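Local structure of electron transfer flavoprotein, alpha subunit (Thermotoga maritima, 7KOE) at residues V207-G218 against L234-S245; E257-K265 against I281-E289. The protein binds FAD and, as the alpha subunit of an electron transfer flavoprotein, probably relays electrons between redox partner proteins. One frame throughout, in Å; residues are numbered along the deposited sequence.

Contact 1 of 2, residues V207-G218 against L234-S245. With FAD (flavin-adenine dinucleotide), chain J.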
loop_
_atom_site.group_PDB
_atom_site.type_symbol
_atom_site.label_atom_id
_atom_site.label_comp_id
_atom_site.label_asym_id
_atom_site.label_seq_id
_atom_site.Cartn_x
_atom_site.Cartn_y
_atom_site.Cartn_z
ATOM N N VAL B 207 -42.560 8.580 35.574
ATOM C CA VAL B 207 -41.248 7.954 35.486
ATOM C C VAL B 207 -40.327 8.928 34.773
ATOM O O VAL B 207 -40.586 9.303 33.625
ATOM C CB VAL B 207 -41.313 6.617 34.735
ATOM C CG1 VAL B 207 -39.928 6.006 34.624
ATOM C CG2 VAL B 207 -42.286 5.672 35.414
ATOM N N ASN B 208 -39.256 9.348 35.438
ATOM C CA ASN B 208 -38.358 10.332 34.827
ATOM C C ASN B 208 -37.266 9.639 34.022
ATOM O O ASN B 208 -37.244 9.727 32.792
ATOM C CB ASN B 208 -37.761 11.233 35.906
ATOM C CG ASN B 208 -38.807 11.780 36.843
ATOM O OD1 ASN B 208 -39.828 12.308 36.407
ATOM N ND2 ASN B 208 -38.567 11.648 38.140
ATOM N N LEU B 209 -36.362 8.938 34.710
ATOM C CA LEU B 209 -35.307 8.082 34.163
ATOM C C LEU B 209 -34.346 8.782 33.188
ATOM O O LEU B 209 -33.519 8.118 32.566
ATOM C CB LEU B 209 -35.905 6.833 33.506
ATOM C CG LEU B 209 -35.150 5.520 33.694
ATOM C CD1 LEU B 209 -34.991 5.192 35.155
ATOM C CD2 LEU B 209 -35.882 4.419 32.989
ATOM N N GLU B 210 -34.422 10.099 33.021
ATOM C CA GLU B 210 -33.335 10.861 32.421
ATOM C C GLU B 210 -32.956 12.074 33.237
ATOM O O GLU B 210 -31.826 12.558 33.108
ATOM C CB GLU B 210 -33.680 11.348 31.003
ATOM C CG GLU B 210 -33.867 10.288 29.941
ATOM C CD GLU B 210 -35.321 9.956 29.700
ATOM O OE1 GLU B 210 -36.187 10.621 30.299
ATOM O OE2 GLU B 210 -35.595 9.048 28.896
ATOM N N TYR B 211 -33.861 12.581 34.066
ATOM C CA TYR B 211 -33.634 13.753 34.893
ATOM C C TYR B 211 -33.647 13.381 36.365
ATOM O O TYR B 211 -33.919 14.226 37.222
ATOM C CB TYR B 211 -34.680 14.823 34.578
ATOM C CG TYR B 211 -34.885 15.021 33.092
ATOM C CD1 TYR B 211 -34.033 15.837 32.358
ATOM C CD2 TYR B 211 -35.922 14.384 32.419
ATOM C CE1 TYR B 211 -34.213 16.015 31.000
ATOM C CE2 TYR B 211 -36.099 14.549 31.065
ATOM C CZ TYR B 211 -35.249 15.370 30.364
ATOM O OH TYR B 211 -35.437 15.537 29.017
ATOM N N ALA B 212 -33.384 12.124 36.662
ATOM C CA ALA B 212 -33.211 11.607 38.009
ATOM C C ALA B 212 -31.735 11.619 38.372
ATOM O O ALA B 212 -30.908 11.165 37.573
ATOM C CB ALA B 212 -33.757 10.194 38.122
ATOM N N PRO B 213 -31.364 12.138 39.545
ATOM C CA PRO B 213 -29.943 12.165 39.913
ATOM C C PRO B 213 -29.397 10.811 40.315
ATOM O O PRO B 213 -28.174 10.635 40.328
ATOM C CB PRO B 213 -29.901 13.151 41.089
ATOM C CG PRO B 213 -31.248 13.820 41.105
ATOM C CD PRO B 213 -32.197 12.832 40.535
ATOM N N VAL B 214 -30.253 9.857 40.663
ATOM C CA VAL B 214 -29.839 8.510 41.027
ATOM C C VAL B 214 -30.760 7.538 40.307
ATOM O O VAL B 214 -31.984 7.656 40.400
ATOM C CB VAL B 214 -29.888 8.285 42.554
ATOM C CG1 VAL B 214 -29.850 6.806 42.892
ATOM C CG2 VAL B 214 -28.736 8.991 43.232
ATOM N N VAL B 215 -30.182 6.602 39.566
ATOM C CA VAL B 215 -30.942 5.537 38.932
ATOM C C VAL B 215 -30.427 4.228 39.500
ATOM O O VAL B 215 -29.282 3.839 39.242
ATOM C CB VAL B 215 -30.824 5.566 37.405
ATOM C CG1 VAL B 215 -31.502 4.354 36.805
ATOM C CG2 VAL B 215 -31.442 6.835 36.860
ATOM N N VAL B 216 -31.252 3.561 40.297
ATOM C CA VAL B 216 -30.956 2.220 40.780
ATOM C C VAL B 216 -31.757 1.217 39.959
ATOM O O VAL B 216 -32.992 1.248 39.938
ATOM C CB VAL B 216 -31.204 2.096 42.297
ATOM C CG1 VAL B 216 -32.524 2.711 42.720
ATOM C CG2 VAL B 216 -31.147 0.640 42.724
ATOM N N ALA B 217 -31.049 0.357 39.237
ATOM C CA ALA B 217 -31.671 -0.493 38.239
ATOM C C ALA B 217 -31.262 -1.936 38.463
ATOM O O ALA B 217 -30.232 -2.216 39.077
ATOM C CB ALA B 217 -31.287 -0.059 36.827
ATOM N N GLY B 218 -32.072 -2.850 37.945
ATOM C CA GLY B 218 -31.759 -4.257 38.074
ATOM C C GLY B 218 -32.495 -5.096 37.060
ATOM O O GLY B 218 -33.454 -4.648 36.427
ATOM N N LEU B 234 -34.314 2.038 48.021
ATOM C CA LEU B 234 -33.108 2.805 47.759
ATOM C C LEU B 234 -33.333 3.932 46.762
ATOM O O LEU B 234 -32.535 4.873 46.718
ATOM C CB LEU B 234 -32.011 1.870 47.244
ATOM C CG LEU B 234 -30.551 2.299 47.349
ATOM C CD1 LEU B 234 -30.281 2.924 48.695
ATOM C CD2 LEU B 234 -29.650 1.106 47.122
ATOM N N ALA B 235 -34.404 3.869 45.972
ATOM C CA ALA B 235 -34.655 4.902 44.974
ATOM C C ALA B 235 -35.207 6.165 45.617
ATOM O O ALA B 235 -34.719 7.271 45.363
ATOM C CB ALA B 235 -35.620 4.381 43.910
ATOM N N ASP B 236 -36.238 6.019 46.451
ATOM C CA ASP B 236 -36.858 7.187 47.065
ATOM C C ASP B 236 -36.023 7.715 48.221
ATOM O O ASP B 236 -36.209 8.856 48.660
ATOM C CB ASP B 236 -38.271 6.846 47.534
ATOM C CG ASP B 236 -39.233 6.655 46.381
ATOM O OD1 ASP B 236 -39.030 7.290 45.325
ATOM O OD2 ASP B 236 -40.193 5.872 46.533
ATOM N N LEU B 237 -35.108 6.893 48.740
ATOM C CA LEU B 237 -34.153 7.368 49.733
ATOM C C LEU B 237 -33.197 8.379 49.120
ATOM O O LEU B 237 -33.033 9.492 49.631
ATOM C CB LEU B 237 -33.381 6.186 50.318
ATOM C CG LEU B 237 -32.399 6.450 51.458
ATOM C CD1 LEU B 237 -32.556 5.371 52.486
ATOM C CD2 LEU B 237 -30.964 6.475 50.961
ATOM N N LEU B 238 -32.563 8.007 48.013
ATOM C CA LEU B 238 -31.620 8.876 47.329
ATOM C C LEU B 238 -32.301 9.915 46.450
ATOM O O LEU B 238 -31.606 10.698 45.796
ATOM C CB LEU B 238 -30.656 8.031 46.493
ATOM C CG LEU B 238 -29.915 6.976 47.315
ATOM C CD1 LEU B 238 -29.364 5.856 46.459
ATOM C CD2 LEU B 238 -28.804 7.627 48.080
ATOM N N GLY B 239 -33.629 9.945 46.426
ATOM C CA GLY B 239 -34.355 10.925 45.641
ATOM C C GLY B 239 -34.288 10.665 44.155
ATOM O O GLY B 239 -34.233 11.615 43.365
ATOM N N GLY B 240 -34.291 9.393 43.751
ATOM C CA GLY B 240 -34.107 9.041 42.363
ATOM C C GLY B 240 -35.102 7.993 41.897
ATOM O O GLY B 240 -35.928 7.494 42.664
ATOM N N GLU B 241 -34.996 7.671 40.612
ATOM C CA GLU B 241 -35.909 6.778 39.921
ATOM C C GLU B 241 -35.323 5.367 39.881
ATOM O O GLU B 241 -34.109 5.171 39.903
ATOM C CB GLU B 241 -36.176 7.317 38.514
ATOM C CG GLU B 241 -37.277 6.636 37.717
ATOM C CD GLU B 241 -38.659 6.904 38.270
ATOM O OE1 GLU B 241 -38.857 7.965 38.900
ATOM O OE2 GLU B 241 -39.554 6.056 38.072
ATOM N N VAL B 242 -36.200 4.373 39.841
ATOM C CA VAL B 242 -35.800 2.972 39.749
ATOM C C VAL B 242 -35.816 2.595 38.268
ATOM O O VAL B 242 -36.752 2.895 37.523
ATOM C CB VAL B 242 -36.674 2.052 40.611
ATOM C CG1 VAL B 242 -38.163 2.218 40.316
ATOM C CG2 VAL B 242 -36.258 0.600 40.450
ATOM N N GLY B 243 -34.718 1.997 37.805
ATOM C CA GLY B 243 -34.642 1.545 36.434
ATOM C C GLY B 243 -34.781 0.041 36.318
ATOM O O GLY B 243 -35.052 -0.660 37.289
ATOM N N ALA B 244 -34.591 -0.461 35.102
ATOM C CA ALA B 244 -34.666 -1.889 34.840
ATOM C C ALA B 244 -33.797 -2.249 33.648
ATOM O O ALA B 244 -33.241 -1.388 32.964
ATOM C CB ALA B 244 -36.106 -2.342 34.577
ATOM N N SER B 245 -33.689 -3.548 33.409
ATOM C CA SER B 245 -33.071 -4.056 32.203
ATOM C C SER B 245 -34.140 -4.586 31.255
ATOM O O SER B 245 -35.339 -4.506 31.524
ATOM C CB SER B 245 -32.059 -5.146 32.534
ATOM O OG SER B 245 -30.964 -4.609 33.240
HETATM P PA FAD J . -28.539 -11.230 32.715
HETATM O O1A FAD J . -29.052 -12.605 32.878
HETATM O O2A FAD J . -27.590 -11.069 31.539
HETATM O O5B FAD J . -27.921 -10.738 34.034
HETATM C C5B FAD J . -27.961 -11.550 35.224
HETATM C C4B FAD J . -26.844 -11.120 36.136
HETATM O O4B FAD J . -27.321 -11.088 37.501
HETATM C C3B FAD J . -25.616 -12.028 36.129
HETATM O O3B FAD J . -24.420 -11.258 36.129
HETATM C C2B FAD J . -25.777 -12.833 37.420
HETATM O O2B FAD J . -24.526 -13.242 37.955
HETATM C C1B FAD J . -26.423 -11.791 38.323
HETATM N N9A FAD J . -27.159 -12.345 39.453
HETATM C C8A FAD J . -27.789 -13.559 39.516
HETATM N N7A FAD J . -28.370 -13.801 40.666
HETATM C C5A FAD J . -28.100 -12.665 41.414
HETATM C C6A FAD J . -28.439 -12.290 42.728
HETATM N N6A FAD J . -29.154 -13.054 43.559
HETATM N N1A FAD J . -28.010 -11.086 43.167
HETATM C C2A FAD J . -27.296 -10.317 42.343
HETATM N N3A FAD J . -26.921 -10.563 41.087
HETATM C C4A FAD J . -27.354 -11.762 40.679
HETATM N N1 FAD J . -31.136 -4.682 27.492
HETATM C C2 FAD J . -31.440 -3.624 28.291
HETATM O O2 FAD J . -31.339 -3.701 29.510
HETATM N N3 FAD J . -31.857 -2.441 27.734
HETATM C C4 FAD J . -32.010 -2.194 26.405
HETATM O O4 FAD J . -32.395 -1.094 26.018
HETATM C C4X FAD J . -31.698 -3.321 25.561
HETATM N N5 FAD J . -31.817 -3.169 24.296
HETATM C C5X FAD J . -31.521 -4.233 23.483
HETATM C C6 FAD J . -31.650 -4.073 22.112
HETATM C C7 FAD J . -31.362 -5.117 21.245
HETATM C C7M FAD J . -31.515 -4.904 19.764
HETATM C C8 FAD J . -30.930 -6.348 21.760
HETATM C C8M FAD J . -30.599 -7.492 20.854
HETATM C C9 FAD J . -30.798 -6.512 23.133
HETATM C C9A FAD J . -31.094 -5.465 23.993
HETATM N N10 FAD J . -30.950 -5.583 25.386
HETATM C C10 FAD J . -31.267 -4.532 26.204
HETATM C "C1'" FAD J . -30.554 -6.863 25.990
HETATM C "C2'" FAD J . -29.072 -6.975 26.315
HETATM O "O2'" FAD J . -28.337 -7.361 25.154
HETATM C "C3'" FAD J . -28.893 -8.041 27.395
HETATM O "O3'" FAD J . -29.254 -9.304 26.847
HETATM C "C4'" FAD J . -29.736 -7.799 28.644
HETATM O "O4'" FAD J . -29.478 -6.491 29.153
HETATM C "C5'" FAD J . -29.488 -8.817 29.733
HETATM O "O5'" FAD J . -30.152 -8.375 30.934
HETATM P P FAD J . -29.552 -8.667 32.354
HETATM O O1P FAD J . -30.462 -7.972 33.367
HETATM O O2P FAD J . -28.141 -8.328 32.417
HETATM O O3P FAD J . -29.740 -10.219 32.507
#
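Glu241 lies across the loop that precedes strand 214-218. Its chain leaves the strand with CG anti to the backbone N (chi1 -171°), then bends at chi2. CB meets Ala212 CB at 3.8 Å. CG rests against Leu209 CD1 at 3.7 Å, the two side chains crossing near a right angle. The carboxylate ends beside Val207, where OE2 is 3.5 Å from CG1. OE1 stays 3.8 Å from Asn208 ND2, with amide and carboxylate planes 73° apart. Asn208 ND2 bonds to Leu203 O, and its OD1 to Arg177 of the neighbouring Electron transfer flavoprotein chain.

On the face that bears Val214 and Val216 the contact is apolar. Val216 directs CG1 at Ala235 CB, 3.7 Å away, and Leu231, also of helix 227-237, packs on Val216. Nearer the strand start, Val214 sets both methyls against Leu238 CB, and its CG1 reaches Leu238 CD1. Val283 and Leu286 of the neighbouring Electron transfer flavoprotein chain continue this patch.

Between the faces, the parallel strands pair. Gly243 N donates to Val216 O at 2.8 Å; the other bonds are weak. Ala217 CB sits close over the backbone of Gly243, where a side chain would crowd it and Val215.

The strands and helix 227-237 form a beta-alpha-beta unit of the Rossmann-like FAD domain. At its end Ser245 OG makes a weak bond to the FAD phosphate oxygen O1P. An alanine in place of Glu241 is likely to open a gap beside Leu209 and Val207, leaving the preceding loop less firmly seated on the strand. The aliphatic part of Glu241 thus packs on Leu209 and Ala212, its carboxylate lies near Asn208 and His258, and the strands are joined by backbone bonds, mostly weak.

Contact 2 of 2, residues E257-K265 against I281-E289. With FAD (flavin-adenine dinucleotide), chain J.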
loop_
_atom_site.group_PDB
_atom_site.type_symbol
_atom_site.label_atom_id
_atom_site.label_comp_id
_atom_site.label_asym_id
_atom_site.label_seq_id
_atom_site.Cartn_x
_atom_site.Cartn_y
_atom_site.Cartn_z
ATOM N N GLU B 257 -41.526 1.320 30.749
ATOM C CA GLU B 257 -41.075 2.698 30.900
ATOM C C GLU B 257 -39.909 2.829 31.866
ATOM O O GLU B 257 -39.316 3.908 31.955
ATOM C CB GLU B 257 -42.232 3.592 31.366
ATOM C CG GLU B 257 -43.287 3.900 30.307
ATOM C CD GLU B 257 -44.264 2.759 30.078
ATOM O OE1 GLU B 257 -45.077 2.474 30.982
ATOM O OE2 GLU B 257 -44.218 2.146 28.992
ATOM N N HIS B 258 -39.569 1.761 32.581
ATOM C CA HIS B 258 -38.442 1.729 33.498
ATOM C C HIS B 258 -37.201 1.105 32.880
ATOM O O HIS B 258 -36.226 0.862 33.592
ATOM C CB HIS B 258 -38.823 0.951 34.758
ATOM C CG HIS B 258 -39.772 1.685 35.646
ATOM N ND1 HIS B 258 -39.359 2.385 36.757
ATOM C CD2 HIS B 258 -41.115 1.835 35.586
ATOM C CE1 HIS B 258 -40.407 2.931 37.348
ATOM N NE2 HIS B 258 -41.485 2.610 36.658
ATOM N N GLN B 259 -37.210 0.847 31.576
ATOM C CA GLN B 259 -36.122 0.119 30.944
ATOM C C GLN B 259 -34.995 1.060 30.554
ATOM O O GLN B 259 -35.224 2.147 30.020
ATOM C CB GLN B 259 -36.626 -0.626 29.714
ATOM C CG GLN B 259 -35.718 -1.743 29.267
ATOM C CD GLN B 259 -36.024 -2.196 27.869
ATOM O OE1 GLN B 259 -37.080 -2.765 27.607
ATOM N NE2 GLN B 259 -35.110 -1.936 26.954
ATOM N N VAL B 260 -33.768 0.625 30.821
ATOM C CA VAL B 260 -32.569 1.424 30.613
ATOM C C VAL B 260 -31.694 0.704 29.600
ATOM O O VAL B 260 -31.428 -0.493 29.745
ATOM C CB VAL B 260 -31.810 1.647 31.935
ATOM C CG1 VAL B 260 -30.511 2.369 31.692
ATOM C CG2 VAL B 260 -32.666 2.421 32.913
ATOM N N GLY B 261 -31.260 1.424 28.571
ATOM C CA GLY B 261 -30.308 0.858 27.642
ATOM C C GLY B 261 -30.427 1.386 26.230
ATOM O O GLY B 261 -30.704 2.569 26.020
ATOM N N GLN B 262 -30.216 0.505 25.252
ATOM C CA GLN B 262 -30.225 0.917 23.854
ATOM C C GLN B 262 -31.639 1.209 23.377
ATOM O O GLN B 262 -31.929 2.304 22.886
ATOM C CB GLN B 262 -29.575 -0.162 22.993
ATOM C CG GLN B 262 -29.802 0.013 21.517
ATOM C CD GLN B 262 -28.898 -0.864 20.700
ATOM O OE1 GLN B 262 -29.160 -2.048 20.520
ATOM N NE2 GLN B 262 -27.818 -0.287 20.201
ATOM N N THR B 263 -32.535 0.234 23.507
ATOM C CA THR B 263 -33.930 0.402 23.126
ATOM C C THR B 263 -34.808 0.752 24.316
ATOM O O THR B 263 -36.018 0.514 24.292
ATOM C CB THR B 263 -34.450 -0.853 22.432
ATOM O OG1 THR B 263 -34.366 -1.966 23.327
ATOM C CG2 THR B 263 -33.637 -1.145 21.190
ATOM N N GLY B 264 -34.214 1.311 25.363
ATOM C CA GLY B 264 -34.963 1.824 26.487
ATOM C C GLY B 264 -34.727 3.309 26.634
ATOM O O GLY B 264 -34.961 4.073 25.694
ATOM N N LYS B 265 -34.257 3.733 27.799
ATOM C CA LYS B 265 -33.944 5.131 28.047
ATOM C C LYS B 265 -32.484 5.249 28.447
ATOM O O LYS B 265 -31.990 4.465 29.260
ATOM C CB LYS B 265 -34.845 5.714 29.134
ATOM C CG LYS B 265 -36.298 5.826 28.710
ATOM C CD LYS B 265 -37.218 6.025 29.897
ATOM C CE LYS B 265 -38.668 6.121 29.460
ATOM N NZ LYS B 265 -39.587 6.314 30.614
ATOM N N ILE B 281 -23.608 -4.902 26.413
ATOM C CA ILE B 281 -23.294 -3.662 25.710
ATOM C C ILE B 281 -24.567 -2.924 25.306
ATOM O O ILE B 281 -24.583 -1.690 25.230
ATOM C CB ILE B 281 -22.371 -3.995 24.519
ATOM C CG1 ILE B 281 -22.012 -2.757 23.690
ATOM C CG2 ILE B 281 -22.973 -5.093 23.665
ATOM C CD1 ILE B 281 -21.305 -1.681 24.470
ATOM N N GLN B 282 -25.670 -3.646 25.117
ATOM C CA GLN B 282 -26.937 -2.991 24.833
ATOM C C GLN B 282 -27.522 -2.306 26.058
ATOM O O GLN B 282 -28.331 -1.387 25.909
ATOM C CB GLN B 282 -27.934 -3.998 24.276
ATOM C CG GLN B 282 -27.675 -4.385 22.843
ATOM C CD GLN B 282 -26.990 -5.720 22.727
ATOM O OE1 GLN B 282 -26.700 -6.368 23.726
ATOM N NE2 GLN B 282 -26.728 -6.144 21.502
ATOM N N HIS B 283 -27.134 -2.724 27.261
ATOM C CA HIS B 283 -27.586 -2.033 28.461
ATOM C C HIS B 283 -26.653 -0.900 28.865
ATOM O O HIS B 283 -27.118 0.204 29.163
ATOM C CB HIS B 283 -27.725 -3.006 29.631
ATOM C CG HIS B 283 -28.206 -2.352 30.888
ATOM N ND1 HIS B 283 -29.539 -2.112 31.135
ATOM C CD2 HIS B 283 -27.532 -1.858 31.950
ATOM C CE1 HIS B 283 -29.665 -1.512 32.304
ATOM N NE2 HIS B 283 -28.462 -1.342 32.816
ATOM N N VAL B 284 -25.337 -1.141 28.856
ATOM C CA VAL B 284 -24.377 -0.137 29.313
ATOM C C VAL B 284 -24.179 1.003 28.332
ATOM O O VAL B 284 -23.440 1.945 28.644
ATOM C CB VAL B 284 -23.000 -0.758 29.617
ATOM C CG1 VAL B 284 -23.153 -1.945 30.534
ATOM C CG2 VAL B 284 -22.291 -1.149 28.341
ATOM N N VAL B 285 -24.816 0.964 27.161
ATOM C CA VAL B 285 -24.774 2.108 26.254
ATOM C C VAL B 285 -25.742 3.196 26.692
ATOM O O VAL B 285 -25.699 4.314 26.162
ATOM C CB VAL B 285 -25.048 1.622 24.816
ATOM C CG1 VAL B 285 -26.520 1.343 24.609
ATOM C CG2 VAL B 285 -24.475 2.574 23.761
ATOM N N GLY B 286 -26.598 2.918 27.667
ATOM C CA GLY B 286 -27.479 3.936 28.195
ATOM C C GLY B 286 -27.017 4.487 29.528
ATOM O O GLY B 286 -27.576 5.470 30.016
ATOM N N ILE B 287 -25.999 3.871 30.128
ATOM C CA ILE B 287 -25.514 4.280 31.442
ATOM C C ILE B 287 -24.116 4.868 31.402
ATOM O O ILE B 287 -23.640 5.351 32.440
ATOM C CB ILE B 287 -25.546 3.112 32.449
ATOM C CG1 ILE B 287 -24.401 2.144 32.185
ATOM C CG2 ILE B 287 -26.832 2.356 32.324
ATOM C CD1 ILE B 287 -24.250 1.077 33.235
ATOM N N LYS B 288 -23.441 4.848 30.252
ATOM C CA LYS B 288 -22.046 5.269 30.179
ATOM C C LYS B 288 -21.863 6.776 30.290
ATOM O O LYS B 288 -20.732 7.229 30.495
ATOM C CB LYS B 288 -21.418 4.771 28.876
ATOM C CG LYS B 288 -22.102 5.275 27.621
ATOM C CD LYS B 288 -21.274 4.974 26.384
ATOM C CE LYS B 288 -21.044 3.481 26.219
ATOM N NZ LYS B 288 -20.319 3.168 24.959
ATOM N N GLU B 289 -22.928 7.560 30.166
ATOM C CA GLU B 289 -22.856 9.002 30.346
ATOM C C GLU B 289 -23.027 9.419 31.800
ATOM O O GLU B 289 -23.063 10.619 32.088
ATOM C CB GLU B 289 -23.913 9.693 29.481
ATOM C CG GLU B 289 -23.455 10.988 28.830
ATOM C CD GLU B 289 -24.520 11.600 27.938
ATOM O OE1 GLU B 289 -25.652 11.072 27.912
ATOM O OE2 GLU B 289 -24.228 12.610 27.265
HETATM P PA FAD J . -28.539 -11.230 32.715
HETATM O O1A FAD J . -29.052 -12.605 32.878
HETATM O O2A FAD J . -27.590 -11.069 31.539
HETATM O O5B FAD J . -27.921 -10.738 34.034
HETATM C C5B FAD J . -27.961 -11.550 35.224
HETATM C C4B FAD J . -26.844 -11.120 36.136
HETATM O O4B FAD J . -27.321 -11.088 37.501
HETATM C C3B FAD J . -25.616 -12.028 36.129
HETATM O O3B FAD J . -24.420 -11.258 36.129
HETATM C C2B FAD J . -25.777 -12.833 37.420
HETATM O O2B FAD J . -24.526 -13.242 37.955
HETATM C C1B FAD J . -26.423 -11.791 38.323
HETATM N N9A FAD J . -27.159 -12.345 39.453
HETATM C C8A FAD J . -27.789 -13.559 39.516
HETATM N N7A FAD J . -28.370 -13.801 40.666
HETATM C C5A FAD J . -28.100 -12.665 41.414
HETATM C C6A FAD J . -28.439 -12.290 42.728
HETATM N N6A FAD J . -29.154 -13.054 43.559
HETATM N N1A FAD J . -28.010 -11.086 43.167
HETATM C C2A FAD J . -27.296 -10.317 42.343
HETATM N N3A FAD J . -26.921 -10.563 41.087
HETATM C C4A FAD J . -27.354 -11.762 40.679
HETATM N N1 FAD J . -31.136 -4.682 27.492
HETATM C C2 FAD J . -31.440 -3.624 28.291
HETATM O O2 FAD J . -31.339 -3.701 29.510
HETATM N N3 FAD J . -31.857 -2.441 27.734
HETATM C C4 FAD J . -32.010 -2.194 26.405
HETATM O O4 FAD J . -32.395 -1.094 26.018
HETATM C C4X FAD J . -31.698 -3.321 25.561
HETATM N N5 FAD J . -31.817 -3.169 24.296
HETATM C C5X FAD J . -31.521 -4.233 23.483
HETATM C C6 FAD J . -31.650 -4.073 22.112
HETATM C C7 FAD J . -31.362 -5.117 21.245
HETATM C C7M FAD J . -31.515 -4.904 19.764
HETATM C C8 FAD J . -30.930 -6.348 21.760
HETATM C C8M FAD J . -30.599 -7.492 20.854
HETATM C C9 FAD J . -30.798 -6.512 23.133
HETATM C C9A FAD J . -31.094 -5.465 23.993
HETATM N N10 FAD J . -30.950 -5.583 25.386
HETATM C C10 FAD J . -31.267 -4.532 26.204
HETATM C "C1'" FAD J . -30.554 -6.863 25.990
HETATM C "C2'" FAD J . -29.072 -6.975 26.315
HETATM O "O2'" FAD J . -28.337 -7.361 25.154
HETATM C "C3'" FAD J . -28.893 -8.041 27.395
HETATM O "O3'" FAD J . -29.254 -9.304 26.847
HETATM C "C4'" FAD J . -29.736 -7.799 28.644
HETATM O "O4'" FAD J . -29.478 -6.491 29.153
HETATM C "C5'" FAD J . -29.488 -8.817 29.733
HETATM O "O5'" FAD J . -30.152 -8.375 30.934
HETATM P P FAD J . -29.552 -8.667 32.354
HETATM O O1P FAD J . -30.462 -7.972 33.367
HETATM O O2P FAD J . -28.141 -8.328 32.417
HETATM O O3P FAD J . -29.740 -10.219 32.507
#
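The imidazole of His283 stands between Val260 and the pyrimidine end of the flavin. FAD O2 lies at the ring edge, near its plane, and ND1 donates to it at 2.9 Å (151°). Val260 O approaches the same ring obliquely, and Val260 CB is 3.8 Å from CE1. The ring gets there with CG anti to the backbone N (chi1 -179°). NE2 bonds to Tyr272 OH, which helps fix its rotation.

One face of the isoalloxazine carries Gln282, whose CB sits 3.5 Å from FAD C9A. Gln262 OE1 comes to the same side, 3.6 Å from FAD C6. Over the opposite face lies Gln259 NE2, 3.2 Å from FAD C4, while Gln259 OE1 bonds to Arg246.

Val260 O accepts from FAD N3 at 2.8 Å, and Thr263 N gives O4 a weak bond. Gly261 lies against N3 and Gln282 O, leaving no room for a CB. Gln262 N bonds weakly to Gln282 O. Val260 CG1 meets Ile287 CG2 at 3.7 Å. Tyr8 of the Ferredoxin-like protein chain packs on Gln262 and Val285.

The polar end of the flavin is therefore read at O2, N3 and O4. The bond to O2 would probably help stabilise negative charge on the reduced flavin.

Overall arrangement
Following the chain, contact 1 comes first. It closes the loop through helix 227-237 and pairs strand 214-218 with strand 241-244, within this chain the outermost strand on its side of the five-stranded parallel sheet. Helix 246-249 follows, and then contact 2 opens. Its loop, 257-265, leads into strand 271-275, and the chain returns at helix 281-284 to close it. The two contacts are in series, neither nested nor crossed. The centres of contacts 1 and 2 are about 13 Å apart. They meet directly: Val242 O with His258 ND1, and Ala244 O with Val260 N, are probable hydrogen bonds. Together they tie the sheet edge to the loop 257-265 and the helix 281-284 that hold FAD.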